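Local coordinates for putative uronate isomerase (Thermotoga maritima, PDB 4NAR), which is of unproven function but may act as a lactate racemase or a related isomerase, at residues 83-88 and 94-99; 43-48 and 146-151; 65-70 and 135-140; 24-29 and 217-222. All blocks are in the same frame, centred on the assembly; numbering follows the deposited sequence.

Contact 1. Residues 83-88 and 94-99; sequences KKLGIS and VFFHNH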
# COMPACT_ATOMS: atom_id res chain seq x y z
N LYS A 83 8.86 -13.85 10.92
CA LYS A 83 9.30 -12.52 11.34
C LYS A 83 8.11 -11.57 11.48
O LYS A 83 8.01 -10.84 12.47
CB LYS A 83 10.34 -11.94 10.36
CG LYS A 83 10.67 -10.46 10.64
CD LYS A 83 12.07 -10.05 10.18
CE LYS A 83 12.19 -9.99 8.64
NZ LYS A 83 13.51 -9.43 8.20
N LYS A 84 7.20 -11.60 10.51
CA LYS A 84 6.05 -10.69 10.51
C LYS A 84 5.09 -10.96 11.67
O LYS A 84 4.53 -10.02 12.27
CB LYS A 84 5.29 -10.80 9.18
CG LYS A 84 3.99 -10.03 9.15
CD LYS A 84 4.21 -8.57 9.49
CE LYS A 84 3.93 -7.71 8.30
NZ LYS A 84 5.13 -7.06 7.78
N LEU A 85 4.88 -12.23 11.99
CA LEU A 85 3.84 -12.59 12.94
C LEU A 85 4.39 -12.78 14.35
O LEU A 85 3.63 -12.67 15.34
CB LEU A 85 3.12 -13.85 12.46
CG LEU A 85 2.42 -13.65 11.11
CD1 LEU A 85 1.79 -14.94 10.56
CD2 LEU A 85 1.39 -12.51 11.22
N GLY A 86 5.69 -13.03 14.44
CA GLY A 86 6.32 -13.41 15.68
C GLY A 86 5.86 -14.79 16.11
O GLY A 86 5.77 -15.09 17.30
N ILE A 87 5.54 -15.64 15.13
CA ILE A 87 5.08 -17.00 15.39
C ILE A 87 5.97 -18.00 14.63
O ILE A 87 6.30 -17.77 13.46
CB ILE A 87 3.61 -17.18 14.96
CG1 ILE A 87 2.73 -16.11 15.60
CG2 ILE A 87 3.11 -18.58 15.31
CD1 ILE A 87 1.23 -16.24 15.28
N SER A 88 6.37 -19.09 15.27
CA SER A 88 7.27 -20.04 14.63
C SER A 88 6.52 -20.94 13.64
O SER A 88 5.35 -21.27 13.86
CB SER A 88 7.98 -20.91 15.68
OG SER A 88 8.58 -22.06 15.09
N VAL A 94 -0.68 -24.09 13.18
CA VAL A 94 -0.35 -22.86 12.45
C VAL A 94 -0.07 -23.12 10.96
O VAL A 94 0.76 -23.97 10.61
CB VAL A 94 0.84 -22.12 13.10
CG1 VAL A 94 1.18 -20.86 12.34
CG2 VAL A 94 0.49 -21.80 14.55
N PHE A 95 -0.77 -22.39 10.09
CA PHE A 95 -0.65 -22.58 8.65
C PHE A 95 -0.57 -21.24 7.92
O PHE A 95 -1.56 -20.50 7.85
CB PHE A 95 -1.84 -23.37 8.10
CG PHE A 95 -2.05 -24.71 8.78
CD1 PHE A 95 -2.90 -24.82 9.87
CD2 PHE A 95 -1.39 -25.85 8.33
CE1 PHE A 95 -3.10 -26.05 10.50
CE2 PHE A 95 -1.59 -27.09 8.95
CZ PHE A 95 -2.44 -27.19 10.04
N PHE A 96 0.61 -20.92 7.38
CA PHE A 96 0.79 -19.70 6.60
C PHE A 96 0.26 -19.91 5.19
O PHE A 96 0.37 -21.01 4.64
CB PHE A 96 2.28 -19.34 6.49
CG PHE A 96 2.97 -19.18 7.82
CD1 PHE A 96 2.40 -18.42 8.83
CD2 PHE A 96 4.22 -19.78 8.05
CE1 PHE A 96 3.06 -18.27 10.08
CE2 PHE A 96 4.88 -19.64 9.28
CZ PHE A 96 4.30 -18.88 10.30
N HIS A 97 -0.30 -18.85 4.60
CA HIS A 97 -0.71 -18.88 3.20
C HIS A 97 -0.25 -17.61 2.50
O HIS A 97 -0.38 -16.49 3.03
CB HIS A 97 -2.23 -19.04 3.03
CG HIS A 97 -2.82 -20.22 3.76
ND1 HIS A 97 -2.92 -21.46 3.19
CD2 HIS A 97 -3.35 -20.32 5.00
CE1 HIS A 97 -3.48 -22.30 4.06
NE2 HIS A 97 -3.75 -21.64 5.16
N ASN A 98 0.29 -17.77 1.30
CA ASN A 98 0.43 -16.63 0.42
C ASN A 98 -0.89 -16.39 -0.33
O ASN A 98 -1.70 -17.33 -0.51
CB ASN A 98 1.58 -16.82 -0.59
CG ASN A 98 2.93 -16.45 -0.01
OD1 ASN A 98 3.27 -15.27 0.12
ND2 ASN A 98 3.72 -17.46 0.35
N HIS A 99 -1.11 -15.14 -0.73
CA HIS A 99 -2.22 -14.81 -1.61
C HIS A 99 -1.79 -15.17 -3.04
O HIS A 99 -0.59 -15.24 -3.32
CB HIS A 99 -2.58 -13.31 -1.49
CG HIS A 99 -3.68 -12.87 -2.40
ND1 HIS A 99 -4.81 -13.63 -2.63
CD2 HIS A 99 -3.83 -11.73 -3.13
CE1 HIS A 99 -5.61 -12.98 -3.47
NE2 HIS A 99 -5.03 -11.83 -3.78

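Contact 2. Residues 43-48 and 146-151; sequences DFTHLV and FFINGT. With ACT (acetate ion), chain E.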
# COMPACT_ATOMS: atom_id res chain seq x y z
N ASP A 43 5.80 -2.49 10.64
CA ASP A 43 4.78 -2.14 11.62
C ASP A 43 4.93 -3.02 12.85
O ASP A 43 5.95 -3.72 12.98
CB ASP A 43 3.37 -2.27 11.01
CG ASP A 43 3.09 -3.68 10.42
OD1 ASP A 43 3.48 -4.73 11.02
OD2 ASP A 43 2.43 -3.75 9.35
N PHE A 44 3.93 -3.04 13.73
CA PHE A 44 4.03 -3.87 14.93
C PHE A 44 3.11 -5.11 14.93
O PHE A 44 2.69 -5.60 16.00
CB PHE A 44 3.92 -3.05 16.23
CG PHE A 44 2.64 -2.25 16.35
CD1 PHE A 44 1.57 -2.72 17.11
CD2 PHE A 44 2.50 -1.03 15.71
CE1 PHE A 44 0.39 -1.97 17.23
CE2 PHE A 44 1.33 -0.28 15.82
CZ PHE A 44 0.28 -0.75 16.58
N THR A 45 2.83 -5.63 13.73
CA THR A 45 2.05 -6.86 13.58
C THR A 45 2.48 -7.95 14.56
O THR A 45 1.64 -8.57 15.22
CB THR A 45 2.17 -7.45 12.17
OG1 THR A 45 1.69 -6.51 11.20
CG2 THR A 45 1.38 -8.76 12.09
N HIS A 46 3.79 -8.15 14.66
CA HIS A 46 4.36 -9.21 15.49
C HIS A 46 3.87 -9.17 16.95
O HIS A 46 3.64 -10.22 17.55
CB HIS A 46 5.89 -9.23 15.41
CG HIS A 46 6.56 -8.03 16.02
ND1 HIS A 46 7.36 -8.12 17.13
CD2 HIS A 46 6.58 -6.73 15.64
CE1 HIS A 46 7.84 -6.92 17.43
NE2 HIS A 46 7.37 -6.06 16.54
N LEU A 47 3.68 -7.96 17.49
CA LEU A 47 3.12 -7.80 18.83
C LEU A 47 1.64 -8.18 18.86
O LEU A 47 1.14 -8.67 19.88
CB LEU A 47 3.28 -6.36 19.34
CG LEU A 47 4.67 -5.75 19.64
CD1 LEU A 47 4.52 -4.28 20.05
CD2 LEU A 47 5.42 -6.52 20.72
N VAL A 48 0.94 -7.95 17.76
CA VAL A 48 -0.50 -8.24 17.73
C VAL A 48 -0.75 -9.72 17.46
O VAL A 48 -1.48 -10.40 18.21
CB VAL A 48 -1.21 -7.40 16.65
CG1 VAL A 48 -2.73 -7.63 16.68
CG2 VAL A 48 -0.89 -5.93 16.83
N PHE A 146 -9.42 -12.18 11.51
CA PHE A 146 -8.81 -11.00 12.09
C PHE A 146 -7.96 -10.34 11.04
O PHE A 146 -7.04 -10.95 10.49
CB PHE A 146 -7.93 -11.41 13.26
CG PHE A 146 -8.65 -12.23 14.29
CD1 PHE A 146 -8.58 -13.61 14.28
CD2 PHE A 146 -9.44 -11.61 15.27
CE1 PHE A 146 -9.25 -14.37 15.23
CE2 PHE A 146 -10.12 -12.36 16.21
CZ PHE A 146 -10.02 -13.74 16.20
N PHE A 147 -8.27 -9.10 10.72
CA PHE A 147 -7.49 -8.38 9.74
C PHE A 147 -6.61 -7.36 10.49
O PHE A 147 -7.12 -6.36 11.01
CB PHE A 147 -8.41 -7.62 8.78
CG PHE A 147 -9.35 -8.50 7.98
CD1 PHE A 147 -9.07 -8.82 6.65
CD2 PHE A 147 -10.55 -8.97 8.54
CE1 PHE A 147 -9.95 -9.62 5.89
CE2 PHE A 147 -11.43 -9.76 7.80
CZ PHE A 147 -11.14 -10.08 6.48
N ILE A 148 -5.31 -7.62 10.56
CA ILE A 148 -4.39 -6.68 11.18
C ILE A 148 -3.88 -5.75 10.08
O ILE A 148 -3.02 -6.13 9.26
CB ILE A 148 -3.20 -7.40 11.87
CG1 ILE A 148 -3.72 -8.51 12.79
CG2 ILE A 148 -2.35 -6.40 12.64
CD1 ILE A 148 -2.63 -9.39 13.38
N ASN A 149 -4.41 -4.54 10.04
CA ASN A 149 -4.04 -3.60 8.97
C ASN A 149 -3.36 -2.37 9.57
O ASN A 149 -3.32 -2.21 10.79
CB ASN A 149 -5.30 -3.22 8.18
CG ASN A 149 -6.44 -2.74 9.09
OD1 ASN A 149 -6.65 -1.53 9.23
ND2 ASN A 149 -7.19 -3.68 9.69
N GLY A 150 -2.81 -1.50 8.73
CA GLY A 150 -2.11 -0.34 9.23
C GLY A 150 -2.39 0.90 8.40
O GLY A 150 -2.52 0.82 7.15
N THR A 151 -2.46 2.05 9.08
CA THR A 151 -2.90 3.29 8.44
C THR A 151 -1.81 4.35 8.34
O THR A 151 -1.20 4.74 9.35
CB THR A 151 -4.16 3.88 9.12
OG1 THR A 151 -5.27 2.97 8.97
CG2 THR A 151 -4.53 5.23 8.51
C ACT E . -3.12 -2.32 4.45
O ACT E . -3.38 -1.24 3.89
OXT ACT E . -3.24 -2.30 5.69
CH3 ACT E . -2.71 -3.54 3.67
O HOH W 1 -0.65 -7.25 9.54

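Contact 3. Residues 65-70 and 135-140; sequences HTLNAS and NRLLFE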
# COMPACT_ATOMS: atom_id res chain seq x y z
N HIS A 65 -4.81 -20.19 10.83
CA HIS A 65 -4.39 -19.96 9.46
C HIS A 65 -4.02 -18.48 9.26
O HIS A 65 -4.63 -17.59 9.85
CB HIS A 65 -5.50 -20.36 8.51
CG HIS A 65 -5.74 -21.84 8.46
ND1 HIS A 65 -5.31 -22.63 7.41
CD2 HIS A 65 -6.37 -22.68 9.31
CE1 HIS A 65 -5.66 -23.88 7.62
NE2 HIS A 65 -6.31 -23.94 8.77
N THR A 66 -3.03 -18.21 8.42
CA THR A 66 -2.71 -16.83 8.08
C THR A 66 -2.70 -16.59 6.58
O THR A 66 -2.45 -17.51 5.80
CB THR A 66 -1.38 -16.34 8.73
OG1 THR A 66 -0.30 -16.43 7.77
CG2 THR A 66 -1.08 -17.14 10.02
N LEU A 67 -2.99 -15.35 6.19
CA LEU A 67 -3.05 -14.98 4.78
C LEU A 67 -2.28 -13.68 4.61
O LEU A 67 -2.56 -12.65 5.26
CB LEU A 67 -4.51 -14.77 4.32
CG LEU A 67 -4.98 -15.18 2.90
CD1 LEU A 67 -6.17 -14.34 2.51
CD2 LEU A 67 -3.90 -15.11 1.82
N ASN A 68 -1.30 -13.73 3.72
CA ASN A 68 -0.51 -12.58 3.39
C ASN A 68 -1.27 -11.69 2.42
O ASN A 68 -1.49 -12.07 1.26
CB ASN A 68 0.80 -13.04 2.73
CG ASN A 68 1.70 -11.88 2.37
OD1 ASN A 68 2.14 -11.12 3.25
ND2 ASN A 68 1.99 -11.72 1.08
N ALA A 69 -1.67 -10.50 2.89
CA ALA A 69 -2.33 -9.53 2.01
C ALA A 69 -1.31 -8.91 1.06
O ALA A 69 -0.87 -7.76 1.27
CB ALA A 69 -3.04 -8.45 2.83
N SER A 70 -0.95 -9.65 0.02
CA SER A 70 0.16 -9.25 -0.86
C SER A 70 -0.13 -8.10 -1.85
O SER A 70 0.78 -7.36 -2.25
CB SER A 70 0.62 -10.46 -1.68
OG SER A 70 -0.32 -10.75 -2.71
N ASN A 135 -9.61 -13.72 -2.37
CA ASN A 135 -9.09 -15.02 -1.97
C ASN A 135 -10.22 -15.85 -1.39
O ASN A 135 -10.98 -15.34 -0.54
CB ASN A 135 -7.99 -14.91 -0.92
CG ASN A 135 -7.15 -16.17 -0.83
OD1 ASN A 135 -7.64 -17.22 -0.40
ND2 ASN A 135 -5.89 -16.10 -1.27
N ARG A 136 -10.35 -17.10 -1.83
CA ARG A 136 -11.51 -17.90 -1.44
C ARG A 136 -11.45 -18.29 0.04
O ARG A 136 -12.47 -18.69 0.63
CB ARG A 136 -11.68 -19.12 -2.34
CG ARG A 136 -10.41 -19.92 -2.52
CD ARG A 136 -10.70 -21.18 -3.32
NE ARG A 136 -10.14 -22.35 -2.64
CZ ARG A 136 -10.87 -23.29 -2.04
NH1 ARG A 136 -12.20 -23.22 -2.05
NH2 ARG A 136 -10.27 -24.30 -1.43
N LEU A 137 -10.27 -18.14 0.66
CA LEU A 137 -10.13 -18.37 2.10
C LEU A 137 -11.12 -17.58 2.95
O LEU A 137 -11.60 -18.09 3.96
CB LEU A 137 -8.70 -18.11 2.58
CG LEU A 137 -7.72 -19.28 2.57
CD1 LEU A 137 -6.31 -18.74 2.79
CD2 LEU A 137 -8.07 -20.32 3.64
N LEU A 138 -11.43 -16.35 2.54
CA LEU A 138 -12.43 -15.55 3.25
C LEU A 138 -13.75 -16.26 3.51
O LEU A 138 -14.47 -15.89 4.44
CB LEU A 138 -12.72 -14.25 2.51
CG LEU A 138 -11.59 -13.24 2.63
CD1 LEU A 138 -12.07 -11.90 2.07
CD2 LEU A 138 -11.11 -13.12 4.08
N PHE A 139 -14.08 -17.27 2.70
CA PHE A 139 -15.41 -17.88 2.76
C PHE A 139 -15.44 -19.32 3.23
O PHE A 139 -16.47 -19.99 3.13
CB PHE A 139 -16.11 -17.73 1.40
CG PHE A 139 -15.99 -16.34 0.85
CD1 PHE A 139 -16.69 -15.28 1.43
CD2 PHE A 139 -15.13 -16.08 -0.20
CE1 PHE A 139 -16.56 -13.99 0.95
CE2 PHE A 139 -14.98 -14.78 -0.69
CZ PHE A 139 -15.70 -13.73 -0.11
N GLU A 140 -14.31 -19.80 3.74
CA GLU A 140 -14.24 -21.14 4.33
C GLU A 140 -14.81 -21.15 5.75
O GLU A 140 -15.23 -20.10 6.26
CB GLU A 140 -12.80 -21.65 4.31
CG GLU A 140 -12.08 -21.21 3.06
CD GLU A 140 -11.24 -22.30 2.45
OE1 GLU A 140 -10.77 -23.18 3.22
OE2 GLU A 140 -11.05 -22.28 1.21

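Contact 4. Residues 24-29 and 217-222; sequences EDLGKV and RSFTLN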
# COMPACT_ATOMS: atom_id res chain seq x y z
N GLU A 24 -11.81 -12.92 24.83
CA GLU A 24 -12.77 -13.27 25.86
C GLU A 24 -14.20 -13.18 25.33
O GLU A 24 -15.06 -13.98 25.70
CB GLU A 24 -12.55 -12.40 27.11
CG GLU A 24 -13.82 -11.86 27.78
CD GLU A 24 -13.85 -10.33 27.82
OE1 GLU A 24 -13.17 -9.75 28.71
OE2 GLU A 24 -14.54 -9.71 26.97
N ASP A 25 -14.45 -12.21 24.44
CA ASP A 25 -15.77 -12.02 23.84
C ASP A 25 -16.03 -12.97 22.65
O ASP A 25 -17.16 -13.08 22.18
CB ASP A 25 -15.98 -10.55 23.47
CG ASP A 25 -16.47 -10.37 22.04
OD1 ASP A 25 -17.69 -10.13 21.84
OD2 ASP A 25 -15.62 -10.48 21.12
N LEU A 26 -15.00 -13.65 22.17
CA LEU A 26 -15.21 -14.70 21.17
C LEU A 26 -15.80 -15.93 21.84
O LEU A 26 -15.34 -16.33 22.91
CB LEU A 26 -13.91 -15.09 20.48
CG LEU A 26 -13.59 -14.41 19.15
CD1 LEU A 26 -14.87 -13.93 18.45
CD2 LEU A 26 -12.61 -13.26 19.36
N GLY A 27 -16.80 -16.53 21.21
CA GLY A 27 -17.53 -17.63 21.80
C GLY A 27 -16.98 -19.00 21.45
O GLY A 27 -16.68 -19.82 22.32
N LYS A 28 -16.86 -19.25 20.15
CA LYS A 28 -16.31 -20.49 19.64
C LYS A 28 -15.04 -20.21 18.84
O LYS A 28 -15.05 -19.39 17.92
CB LYS A 28 -17.32 -21.20 18.73
CG LYS A 28 -16.74 -22.39 17.95
CD LYS A 28 -17.67 -22.85 16.83
CE LYS A 28 -17.21 -24.17 16.23
NZ LYS A 28 -18.08 -24.62 15.10
N VAL A 29 -13.94 -20.89 19.18
CA VAL A 29 -12.77 -20.82 18.31
C VAL A 29 -12.06 -22.15 18.18
O VAL A 29 -11.35 -22.59 19.09
CB VAL A 29 -11.75 -19.77 18.78
CG1 VAL A 29 -12.02 -18.43 18.12
CG2 VAL A 29 -11.76 -19.65 20.30
N ARG A 217 -17.24 -14.23 12.11
CA ARG A 217 -17.16 -12.87 12.67
C ARG A 217 -15.86 -12.22 12.19
O ARG A 217 -14.80 -12.86 12.21
CB ARG A 217 -17.16 -12.91 14.20
CG ARG A 217 -18.44 -13.45 14.84
CD ARG A 217 -18.35 -13.35 16.37
NE ARG A 217 -18.30 -11.96 16.83
CZ ARG A 217 -18.13 -11.60 18.10
NH1 ARG A 217 -17.98 -12.52 19.05
NH2 ARG A 217 -18.11 -10.30 18.42
N SER A 218 -15.93 -10.96 11.76
CA SER A 218 -14.78 -10.28 11.16
C SER A 218 -14.25 -9.11 11.99
O SER A 218 -14.99 -8.18 12.30
CB SER A 218 -15.15 -9.72 9.79
OG SER A 218 -15.26 -10.77 8.86
N PHE A 219 -12.96 -9.12 12.29
CA PHE A 219 -12.41 -8.03 13.09
C PHE A 219 -11.39 -7.22 12.35
O PHE A 219 -10.62 -7.74 11.55
CB PHE A 219 -11.85 -8.56 14.40
CG PHE A 219 -12.88 -9.31 15.21
CD1 PHE A 219 -13.79 -8.61 16.01
CD2 PHE A 219 -12.99 -10.69 15.10
CE1 PHE A 219 -14.77 -9.30 16.73
CE2 PHE A 219 -13.98 -11.39 15.82
CZ PHE A 219 -14.88 -10.69 16.63
N THR A 220 -11.42 -5.92 12.59
CA THR A 220 -10.36 -5.06 12.13
C THR A 220 -9.50 -4.66 13.32
O THR A 220 -10.01 -4.28 14.38
CB THR A 220 -10.88 -3.80 11.39
OG1 THR A 220 -9.76 -2.96 11.07
CG2 THR A 220 -11.89 -3.00 12.25
N LEU A 221 -8.20 -4.81 13.15
CA LEU A 221 -7.24 -4.39 14.15
C LEU A 221 -6.35 -3.39 13.42
O LEU A 221 -5.37 -3.76 12.76
CB LEU A 221 -6.47 -5.61 14.69
CG LEU A 221 -7.37 -6.69 15.31
CD1 LEU A 221 -7.89 -7.69 14.29
CD2 LEU A 221 -6.68 -7.43 16.46
N ASN A 222 -6.75 -2.12 13.49
CA ASN A 222 -6.19 -1.05 12.66
C ASN A 222 -5.07 -0.32 13.43
O ASN A 222 -5.32 0.42 14.39
CB ASN A 222 -7.32 -0.08 12.26
CG ASN A 222 -6.94 0.82 11.08
OD1 ASN A 222 -5.75 1.10 10.84
ND2 ASN A 222 -7.95 1.28 10.34

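Contact 1. Residues 83-88 and 94-99
Leu85, in the last turn of helix 78-85, slides past the ring of Phe96 on strand 94-97, the two side chains running in opposite directions. Phe96 can be followed outward. With chi1 at -57° its CG stands beside the backbone N and anti to the carbonyl carbon, a turn that carries the ring tip toward residues 83-88, although CB itself does not head there. Phe96 CD1 lies 3.9 Å from Leu85 CD1, and Phe96 CE1 comes to 3.6 Å of that methyl. At the far end CZ lies 3.9 Å from Ile87 O, which sits at the ring edge near its plane, where the weakly positive aromatic hydrogens probably suit a carbonyl oxygen. Gly86 leaves the helix with a positive phi of 68°, easy for glycine; after it, Ile87 CG2 meets Val94 CG1 at 4.2 Å. Phe96 also stacks with Phe81, while Tyr53 of helix 45-58 touches both Ile87 and Val94. The segments belong to the beta-alpha-beta unit of strand 63-68, helix 78-85 and strand 94-97. No hydrogen bond links them, so this contact between the helix end, the loop after it and the edge strand probably rests on apolar packing and exclusion of water.

Contact 2. Residues 43-48 and 146-151
Thr45 and Ile148 bring the two backbones closest, their CA atoms 6.9 Å apart, where the first turn of helix 45-58 lies against strand 144-150. The helix start is shaped by an Asx turn: Asp43 OD1 accepts from Thr45 N at 2.9 Å, and Phe44 takes the N-cap position. Thr45 OG1 donates to that same carboxylate oxygen, and both donors reach it from one face, roughly 40° above the carboxylate plane. Aspartate two residues before threonine suits this place, because one oxygen fixes the turn and the hydroxyl together. A helix packed on a largely parallel sheet in this way is usual in alpha/beta domains, and here Ile148 is the beta-branched strand residue whose CD1 meets the helix. Val48 and Ile148 reach toward each other tip to tip, CG1 of Val48 lying 3.7 Å from CD1 of Ile148; Val48 CG1 is anti to the backbone N (chi1 -176°), which directs it at the strand. Thr45 CG2 touches the same CD1 more loosely, at 4.3 Å. A water beside this apolar patch donates to Thr45 OG1 and to Ile148 O (2.6 Å), satisfying a strand carbonyl. Farther along the strand, Gly150 N gives an almost straight bond of 3.2 Å to OXT of an acetate ion, probably from the crystallisation liquor, which Arg41 and Gly161 also hold.

Contact 3. Residues 65-70 and 135-140
Leu67, on strand 63-68, faces a short 3-10 turn at residues 136-138 that opens with an Asx turn at Asn135, and the contact is built from these three residues: Leu67, Leu137 and Asn135. The strand is an inner one of the mixed sheet, and the turn lies in the loop between strands 130-135 and 144-150, folded over the sheet's face. Leu67 lies at the middle of the contact. Its CG meets CD1 of Leu137 at 3.8 Å, the two side chains crossing at a slant, while its methyls divide the side chain of Asn135 between them. CD1 lies 3.9 Å from Asn135 CB, and CD2 approaches Asn135 ND2 to 3.8 Å. Leucine suits the place because its branch point meets a methyl while its two methyls lie on the asparagine side chain, and Leu33, Val35 and Ile170 pack round it as well.

Asparagine is apt at the turn because its amide does two jobs while its carbon atoms pack on the leucine. With CG anti to the backbone N (chi1 -161°), the amide turns back over the start of the turn, and ND2 bonds to ND1 of His99. Both ends of this buried amide thus have polar partners, and its flank can lie on the leucine. Leu137, beyond the turn's start, rests also against His97 of the neighbouring strand. OD1 of Asn135 helps to fix the turn: it accepts from Leu137 N at 3.0 Å, N-H...O angle 163°, in the carbonyl plane and on a lone pair.

Contact 4. Residues 24-29 and 217-222
Arg217 spreads its guanidinium between the backbone of Asp25 and the ring of Phe219. One face of the group carries Phe219 CZ, 3.4 Å above the plane and offset toward the rim; at the edge, nearly in plane, lies Asp25 O. In turn, Arg217 NH2 sits in plane at the edge of the Phe219 ring, so the phenyl turns its rim, not its face, to the cation. Asp25 O accepts from Arg217 NH1 at 3.3 Å with an N-H...O angle of 142°, the donor standing 43° out of the carbonyl plane. The carboxylate adds a salt bridge with a weak hydrogen bond, Asp25 OD1 to Arg217 NH2 at 3.4 Å, its plane 79° from that of the guanidinium. NH2 has its stronger partner in Glu240 of the adjacent strand, which probably helps to balance the charge.

Arginine suits this partly exposed place because its long chain, bent at chi3, can pass over an apolar surface and still bring its N-H groups to the loop. Leu26 supplies part of that surface: its CD1 approaches Arg217 NH1 to 3.5 Å and Phe219 CZ to 3.7 Å, obliquely to both flat groups. Phe146, the neighbour of Phe219 in the sheet, touches Leu26 as well, so the leucine fills a place bounded by two aromatic rings. The loop joins helix 12-24 to strand 31-36 and strand 217-227 starts beside it, an arrangement typical of alpha/beta folds, where helix-to-strand loops gather at the N-terminal ends of the parallel strands.

All four contacts belong to one mixed sheet and the elements packed on it. Contacts 1 and 3 lie 12 Å apart between centres and lie on neighbouring strands, 94-97 and 63-68, with a probable backbone hydrogen bond from Thr66 N to Phe95 O (2.8 Å). Contact 2, 13 Å from contact 1, brings Thr45 CG2 against Lys84 O at 3.4 Å, where two helices meet. Contacts 2 and 4 join through adjacent strands 144-150 and 217-227, with Phe147 N and Phe219 O 2.8 Å apart. Contacts 3 and 4 come no closer than about 7 Å between nearest atoms. The acetate, on Gly150 N of strand 144-150, lies at contact 2; no active site is established.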